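Local coordinates for DNA-directed RNA polymerase subunit Rpo11 (Thermoplasma acidophilum, PDB 1XPP), which is a small subunit of the archaeal DNA-directed RNA polymerase, the enzyme complex that transcribes DNA into RNA, and belongs to the archaeal Rpo11/eukaryotic RPB11/RPC19 family, at residues V39-K44 / V82-K87; Y53-K56 / N62-I65; D45-E50 / I78-R83. All coordinates share one frame; numbering follows the deposited sequence.

Contact 1: V39-K44 / V82-K87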
# COMPACT_ATOMS: atom_id res chain seq x y z
N VAL D 39 4.60 15.91 -10.80
CA VAL D 39 3.89 17.13 -11.13
C VAL D 39 4.86 18.20 -11.66
O VAL D 39 4.56 18.83 -12.69
CB VAL D 39 3.00 17.57 -9.92
CG1 VAL D 39 2.49 19.00 -10.09
CG2 VAL D 39 1.82 16.61 -9.76
N GLU D 40 6.01 18.35 -11.01
CA GLU D 40 7.07 19.27 -11.49
C GLU D 40 7.43 18.95 -12.94
O GLU D 40 7.52 19.84 -13.81
CB GLU D 40 8.30 19.20 -10.60
CG GLU D 40 9.37 20.25 -10.92
CD GLU D 40 10.71 19.98 -10.24
OE1 GLU D 40 11.74 20.56 -10.65
OE2 GLU D 40 10.76 19.17 -9.30
N GLU D 41 7.56 17.67 -13.23
CA GLU D 41 7.86 17.27 -14.59
C GLU D 41 6.72 17.57 -15.58
O GLU D 41 6.96 18.08 -16.69
CB GLU D 41 8.28 15.79 -14.64
CG GLU D 41 8.85 15.36 -16.00
CD GLU D 41 10.23 15.94 -16.29
OE1 GLU D 41 10.82 16.61 -15.43
OE2 GLU D 41 10.73 15.71 -17.41
N ILE D 42 5.48 17.27 -15.20
CA ILE D 42 4.35 17.49 -16.12
C ILE D 42 4.22 18.99 -16.41
O ILE D 42 3.83 19.35 -17.51
CB ILE D 42 3.03 16.98 -15.51
CG1 ILE D 42 3.03 15.45 -15.38
CG2 ILE D 42 1.83 17.42 -16.34
CD1 ILE D 42 2.04 14.91 -14.33
N LEU D 43 4.51 19.82 -15.42
CA LEU D 43 4.45 21.28 -15.60
C LEU D 43 5.45 21.85 -16.61
O LEU D 43 5.30 23.01 -17.02
CB LEU D 43 4.62 21.98 -14.26
CG LEU D 43 3.42 22.00 -13.31
CD1 LEU D 43 3.83 22.44 -11.91
CD2 LEU D 43 2.31 22.89 -13.84
N LYS D 44 6.45 21.06 -17.02
CA LYS D 44 7.45 21.50 -18.01
C LYS D 44 6.92 21.34 -19.43
O LYS D 44 7.48 21.88 -20.39
CB LYS D 44 8.73 20.70 -17.87
CG LYS D 44 9.48 20.89 -16.57
CD LYS D 44 10.69 19.99 -16.57
CE LYS D 44 11.34 19.94 -15.23
NZ LYS D 44 12.46 18.97 -15.26
N VAL D 82 6.28 10.62 -17.07
CA VAL D 82 6.78 9.39 -16.44
C VAL D 82 7.94 8.84 -17.28
O VAL D 82 8.98 8.47 -16.73
CB VAL D 82 5.68 8.31 -16.31
CG1 VAL D 82 6.25 7.03 -15.80
CG2 VAL D 82 4.59 8.83 -15.35
N ARG D 83 7.76 8.81 -18.58
CA ARG D 83 8.83 8.25 -19.44
C ARG D 83 10.08 9.15 -19.37
O ARG D 83 11.22 8.63 -19.40
CB ARG D 83 8.36 8.04 -20.89
CG ARG D 83 7.13 7.10 -21.02
CD ARG D 83 7.39 5.60 -20.70
NE ARG D 83 6.16 4.89 -20.32
CZ ARG D 83 5.99 3.57 -20.42
NH1 ARG D 83 6.96 2.82 -20.94
NH2 ARG D 83 4.85 3.01 -20.02
N LYS D 84 9.92 10.47 -19.32
CA LYS D 84 11.10 11.35 -19.18
C LYS D 84 11.82 11.05 -17.87
O LYS D 84 13.06 10.96 -17.83
CB LYS D 84 10.71 12.83 -19.22
CG LYS D 84 10.32 13.35 -20.58
CD LYS D 84 10.24 14.87 -20.53
CE LYS D 84 9.07 15.42 -21.32
NZ LYS D 84 8.80 16.86 -20.96
N LEU D 85 11.06 10.89 -16.79
CA LEU D 85 11.65 10.65 -15.48
C LEU D 85 12.39 9.31 -15.40
O LEU D 85 13.48 9.22 -14.82
CB LEU D 85 10.59 10.72 -14.37
CG LEU D 85 10.14 12.17 -14.13
CD1 LEU D 85 8.90 12.17 -13.23
CD2 LEU D 85 11.20 13.06 -13.53
N SER D 86 11.81 8.28 -16.01
CA SER D 86 12.46 6.98 -16.08
C SER D 86 13.79 7.13 -16.80
O SER D 86 14.83 6.60 -16.34
CB SER D 86 11.53 6.06 -16.88
OG SER D 86 10.34 5.83 -16.12
N LYS D 87 13.78 7.86 -17.91
CA LYS D 87 15.03 8.07 -18.67
C LYS D 87 16.07 8.85 -17.89
O LYS D 87 17.26 8.52 -17.93
CB LYS D 87 14.74 8.78 -19.98
CG LYS D 87 16.00 9.08 -20.78
CD LYS D 87 15.71 9.73 -22.11
CE LYS D 87 17.02 10.10 -22.79
NZ LYS D 87 17.97 8.97 -22.78
O HOH W 1 6.73 16.49 -19.05
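Glu41, near the C-terminal end of helix 32-42, lies against Lys84 and Leu85 of the long helix 74-105, a helix-to-helix contact in which one acidic side chain meets an apolar and a basic partner. The nearest CA atoms, those of Glu41 and Leu85, are 7.7 Å apart, and the contact is made by side chains. The methylene part of Glu41 packs on the leucine: CG lies 3.9 Å from Leu85 CG, while CB faces CD1. The two side chains run past each other in opposite directions, and CD2 of the leucine continues along the carboxylate end of the glutamate. With CG swung opposite the backbone N (chi1 -170°) and the chain bent at chi2 (72°), Glu41 spreads its carboxylate between two lysines. OE1 takes a salt bridge from Lys44 NZ at 2.9 Å, on its syn side and 25° out of the carboxylate plane. OE2 turns to the other helix, where it rests on the aliphatic part of Lys84, 3.3 Å from CD. The ammonium group of Lys84 stays 4.2 Å from Glu41 OE2, too far for a salt bridge, and a water instead joins Lys84 NZ to the backbone O of Glu41. Leu85 also packs on Tyr89 of a second subunit, another copy of this protein, so the contact borders the interface with that neighbouring copy. Glu41 is a buried residue, and its charge is probably balanced directly by Lys44 and at longer range by Lys84, whose water-mediated link ties it to the end of the shorter helix.

Contact 2: Y53-K56 / N62-I65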
# COMPACT_ATOMS: atom_id res chain seq x y z
N TYR D 53 -0.78 18.53 -7.50
CA TYR D 53 -0.94 17.42 -6.57
C TYR D 53 -1.72 17.89 -5.38
O TYR D 53 -1.66 19.08 -5.00
CB TYR D 53 0.41 16.86 -6.11
CG TYR D 53 1.34 17.86 -5.46
CD1 TYR D 53 1.22 18.17 -4.09
CD2 TYR D 53 2.33 18.48 -6.20
CE1 TYR D 53 2.08 19.10 -3.49
CE2 TYR D 53 3.20 19.38 -5.61
CZ TYR D 53 3.07 19.69 -4.27
OH TYR D 53 3.95 20.61 -3.72
N TYR D 54 -2.41 16.93 -4.77
CA TYR D 54 -3.17 17.17 -3.53
C TYR D 54 -2.74 16.10 -2.57
O TYR D 54 -3.04 14.91 -2.74
CB TYR D 54 -4.66 17.12 -3.77
CG TYR D 54 -5.10 18.05 -4.88
CD1 TYR D 54 -5.15 17.61 -6.22
CD2 TYR D 54 -5.43 19.37 -4.61
CE1 TYR D 54 -5.58 18.47 -7.25
CE2 TYR D 54 -5.83 20.22 -5.61
CZ TYR D 54 -5.91 19.77 -6.91
OH TYR D 54 -6.33 20.68 -7.86
N ILE D 55 -2.01 16.52 -1.54
CA ILE D 55 -1.52 15.54 -0.59
C ILE D 55 -2.04 15.89 0.78
O ILE D 55 -2.81 15.11 1.37
CB ILE D 55 0.00 15.47 -0.62
CG1 ILE D 55 0.46 14.93 -1.97
CG2 ILE D 55 0.52 14.57 0.51
CD1 ILE D 55 1.95 15.13 -2.27
N LYS D 56 -1.62 17.04 1.31
CA LYS D 56 -2.20 17.44 2.60
C LYS D 56 -3.37 18.40 2.53
O LYS D 56 -4.10 18.58 3.52
CB LYS D 56 -1.16 17.89 3.60
CG LYS D 56 -0.03 18.70 3.07
CD LYS D 56 1.24 18.20 3.72
CE LYS D 56 1.65 16.84 3.14
NZ LYS D 56 2.46 16.01 4.08
N ASN D 62 -6.56 9.75 0.20
CA ASN D 62 -5.29 9.42 -0.43
C ASN D 62 -4.99 10.53 -1.43
O ASN D 62 -5.93 11.14 -1.97
CB ASN D 62 -5.36 8.09 -1.20
CG ASN D 62 -5.41 6.88 -0.28
OD1 ASN D 62 -4.45 6.60 0.45
ND2 ASN D 62 -6.55 6.20 -0.28
N PRO D 63 -3.69 10.79 -1.69
CA PRO D 63 -3.30 11.81 -2.65
C PRO D 63 -3.96 11.64 -4.03
O PRO D 63 -4.35 10.52 -4.46
CB PRO D 63 -1.78 11.67 -2.72
CG PRO D 63 -1.41 11.15 -1.34
CD PRO D 63 -2.52 10.17 -1.03
N GLN D 64 -4.14 12.77 -4.67
CA GLN D 64 -4.64 12.81 -6.02
C GLN D 64 -3.76 13.75 -6.84
O GLN D 64 -3.09 14.66 -6.30
CB GLN D 64 -6.05 13.36 -6.05
CG GLN D 64 -7.13 12.39 -5.56
CD GLN D 64 -8.51 13.01 -5.48
OE1 GLN D 64 -8.91 13.74 -6.37
NE2 GLN D 64 -9.25 12.67 -4.42
N ILE D 65 -3.69 13.47 -8.14
CA ILE D 65 -3.12 14.42 -9.08
C ILE D 65 -4.15 14.76 -10.14
O ILE D 65 -4.98 13.93 -10.51
CB ILE D 65 -1.77 13.93 -9.72
CG1 ILE D 65 -1.98 12.68 -10.57
CG2 ILE D 65 -0.72 13.69 -8.67
CD1 ILE D 65 -0.81 12.40 -11.52
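The loop end of the beta hairpin formed by strands 48-54 and 64-69 is held by the pairing of Tyr54 with Gln64. This is an antiparallel hydrogen-bonded pair: Tyr54 N donates to Gln64 O at 2.8 Å, and Gln64 N returns a bond to Tyr54 O at 3.1 Å. One step along, Tyr53 and Ile65 form a non-hydrogen-bonded pair, and Tyr53 CB meets Ile65 CG2 at 4.2 Å. The phenol ring does not follow: its CG sits between the backbone N and the carbonyl carbon (chi1 57°), which carries the ring away from Ile65 toward Arg36 and Val39 of helix 32-42. Tyr54 and Gln64 point to the other face of the sheet. There the tyrosine ring presents an edge to the strand, CD1 lying 3.6 Å from Gln64 O near the ring plane. Beyond the paired residues, Ile55 CG1 meets Pro63 CB at 4.0 Å. Pro63 also brings its CA to 3.1 Å from Tyr54 O, a CA-H...O contact beside the bond from Gln64 N, and Tyr53 CA makes a like contact with Gln64 O at 3.5 Å. Both carbonyls of the Tyr54-Gln64 pair thus receive an N-H and a weaker C-H contact. Backbone hydrogen bonds therefore carry the polar pairing here, while Ile55 and Pro63 add an apolar contact beyond the last bonded pair.

Contact 3: D45-E50 / I78-R83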
# COMPACT_ATOMS: atom_id res chain seq x y z
N ASP D 45 5.82 20.61 -19.56
CA ASP D 45 5.21 20.26 -20.85
C ASP D 45 4.41 21.45 -21.41
O ASP D 45 3.50 21.96 -20.75
CB ASP D 45 4.30 19.06 -20.63
CG ASP D 45 3.72 18.47 -21.91
OD1 ASP D 45 3.39 17.29 -21.85
OD2 ASP D 45 3.57 19.15 -22.95
N ASP D 46 4.73 21.89 -22.62
CA ASP D 46 4.04 23.06 -23.18
C ASP D 46 2.57 22.80 -23.56
O ASP D 46 1.82 23.74 -23.84
CB ASP D 46 4.81 23.63 -24.38
CG ASP D 46 4.79 22.72 -25.58
OD1 ASP D 46 4.11 23.08 -26.56
OD2 ASP D 46 5.41 21.64 -25.53
N GLN D 47 2.15 21.54 -23.56
CA GLN D 47 0.77 21.20 -23.86
C GLN D 47 -0.10 21.19 -22.61
O GLN D 47 -1.32 20.99 -22.69
CB GLN D 47 0.67 19.83 -24.55
CG GLN D 47 1.48 19.72 -25.86
CD GLN D 47 1.01 18.60 -26.72
OE1 GLN D 47 -0.06 18.69 -27.32
NE2 GLN D 47 1.80 17.52 -26.79
N VAL D 48 0.55 21.40 -21.45
CA VAL D 48 -0.14 21.30 -20.15
C VAL D 48 -0.60 22.67 -19.68
O VAL D 48 0.18 23.64 -19.65
CB VAL D 48 0.75 20.60 -19.09
CG1 VAL D 48 0.16 20.75 -17.67
CG2 VAL D 48 0.85 19.16 -19.44
N ASP D 49 -1.87 22.72 -19.29
CA ASP D 49 -2.55 23.91 -18.81
C ASP D 49 -2.42 24.02 -17.29
O ASP D 49 -2.07 25.08 -16.76
CB ASP D 49 -4.02 23.77 -19.23
CG ASP D 49 -4.64 25.04 -19.66
OD1 ASP D 49 -4.81 25.94 -18.80
OD2 ASP D 49 -5.04 25.11 -20.84
N GLU D 50 -2.69 22.93 -16.59
CA GLU D 50 -2.53 22.91 -15.15
C GLU D 50 -2.14 21.51 -14.73
O GLU D 50 -2.57 20.54 -15.33
CB GLU D 50 -3.84 23.29 -14.43
CG GLU D 50 -3.84 24.72 -13.86
CD GLU D 50 -5.20 25.14 -13.35
OE1 GLU D 50 -5.65 26.25 -13.70
OE2 GLU D 50 -5.82 24.34 -12.61
N ILE D 78 0.68 12.84 -18.76
CA ILE D 78 1.22 12.03 -17.67
C ILE D 78 2.26 11.02 -18.20
O ILE D 78 3.38 10.94 -17.66
CB ILE D 78 0.13 11.33 -16.88
CG1 ILE D 78 -0.77 12.39 -16.22
CG2 ILE D 78 0.77 10.31 -15.89
CD1 ILE D 78 -2.01 11.85 -15.52
N LYS D 79 1.91 10.32 -19.27
CA LYS D 79 2.85 9.34 -19.85
C LYS D 79 4.18 10.01 -20.24
O LYS D 79 5.25 9.47 -19.93
CB LYS D 79 2.26 8.61 -21.06
CG LYS D 79 3.21 7.52 -21.60
CD LYS D 79 2.62 6.72 -22.75
CE LYS D 79 3.65 5.70 -23.24
NZ LYS D 79 3.11 5.04 -24.47
N ARG D 80 4.13 11.13 -20.95
CA ARG D 80 5.38 11.82 -21.36
C ARG D 80 6.29 12.08 -20.18
O ARG D 80 7.53 11.85 -20.22
CB ARG D 80 5.08 13.13 -22.12
CG ARG D 80 4.42 12.86 -23.51
CD ARG D 80 4.27 14.15 -24.34
NE ARG D 80 3.41 15.19 -23.76
CZ ARG D 80 2.11 15.28 -24.00
NH1 ARG D 80 1.48 14.37 -24.74
NH2 ARG D 80 1.42 16.29 -23.44
N ALA D 81 5.68 12.57 -19.09
CA ALA D 81 6.46 12.90 -17.91
C ALA D 81 7.07 11.70 -17.23
O ALA D 81 8.24 11.76 -16.80
CB ALA D 81 5.62 13.68 -16.90
N VAL D 82 6.28 10.62 -17.07
CA VAL D 82 6.78 9.39 -16.44
C VAL D 82 7.94 8.84 -17.28
O VAL D 82 8.98 8.47 -16.73
CB VAL D 82 5.68 8.31 -16.31
CG1 VAL D 82 6.25 7.03 -15.80
CG2 VAL D 82 4.59 8.83 -15.35
N ARG D 83 7.76 8.81 -18.58
CA ARG D 83 8.83 8.25 -19.44
C ARG D 83 10.08 9.15 -19.37
O ARG D 83 11.22 8.63 -19.40
CB ARG D 83 8.36 8.04 -20.89
CG ARG D 83 7.13 7.10 -21.02
CD ARG D 83 7.39 5.60 -20.70
NE ARG D 83 6.16 4.89 -20.32
CZ ARG D 83 5.99 3.57 -20.42
NH1 ARG D 83 6.96 2.82 -20.94
NH2 ARG D 83 4.85 3.01 -20.02
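Asp45 and Arg80 make the tight part of this contact, a salt bridge between the turn after helix 32-42 and the long helix 74-105. Arg80 approaches side-on, NH2 reaching Asp45 OD1 at 2.7 Å and NE reaching the same oxygen at 2.8 Å. That oxygen lies almost in the guanidinium plane, whereas the carboxylate is turned 75° against it, and the two nitrogens come from opposite faces of the carboxylate. With CG opposite the backbone N (chi1 -173°), Asp45 also offers OD2 to Gln47 N at 2.8 Å, closing an Asx turn within a type I beta turn. An alanine in place of Asp45 would probably leave Arg80 NE and NH2 without their shared acceptor and the Gln47 N-H without its carboxylate acceptor, opening the Asx turn. Against these two charged bonds, the looser side is Gln47, whose NE2 merely lies over one guanidinium face, 3.6 Å from Arg80 CZ and offset toward the rim, without bonding to it. Amide and guanidinium planes are 19° apart, Gln47 OE1 is bonded to Ser71 OG, and both residues are partly exposed. Next in the chain, Val48 enters strand 48-54 and packs on Ile42 and Ala77, between helix 32-42 and helix 74-105.

In the fold
Along the chain, helix 32-42, strand 48-54, strand 64-69 and helix 74-105 follow one another, and the three contacts join them in pairs. Contacts 1 and 3 have centres about 7 Å apart and share Val82 and Arg83 of the long helix; between them Ile42 CG1 packs on Ala81 CB at 3.5 Å. Contact 2 lies about 17 Å from the centre of either, where the two strands run into their loop, yet Val39 touches both Tyr53 and Ile65, and Ile65 reaches Ile78. Both helices are thereby fastened to the antiparallel sheet, and contacts 1 and 3 border a second copy of the protein, consistent with an Rpb3/Rpb11 dimerisation domain, whose family serves subunit pairing.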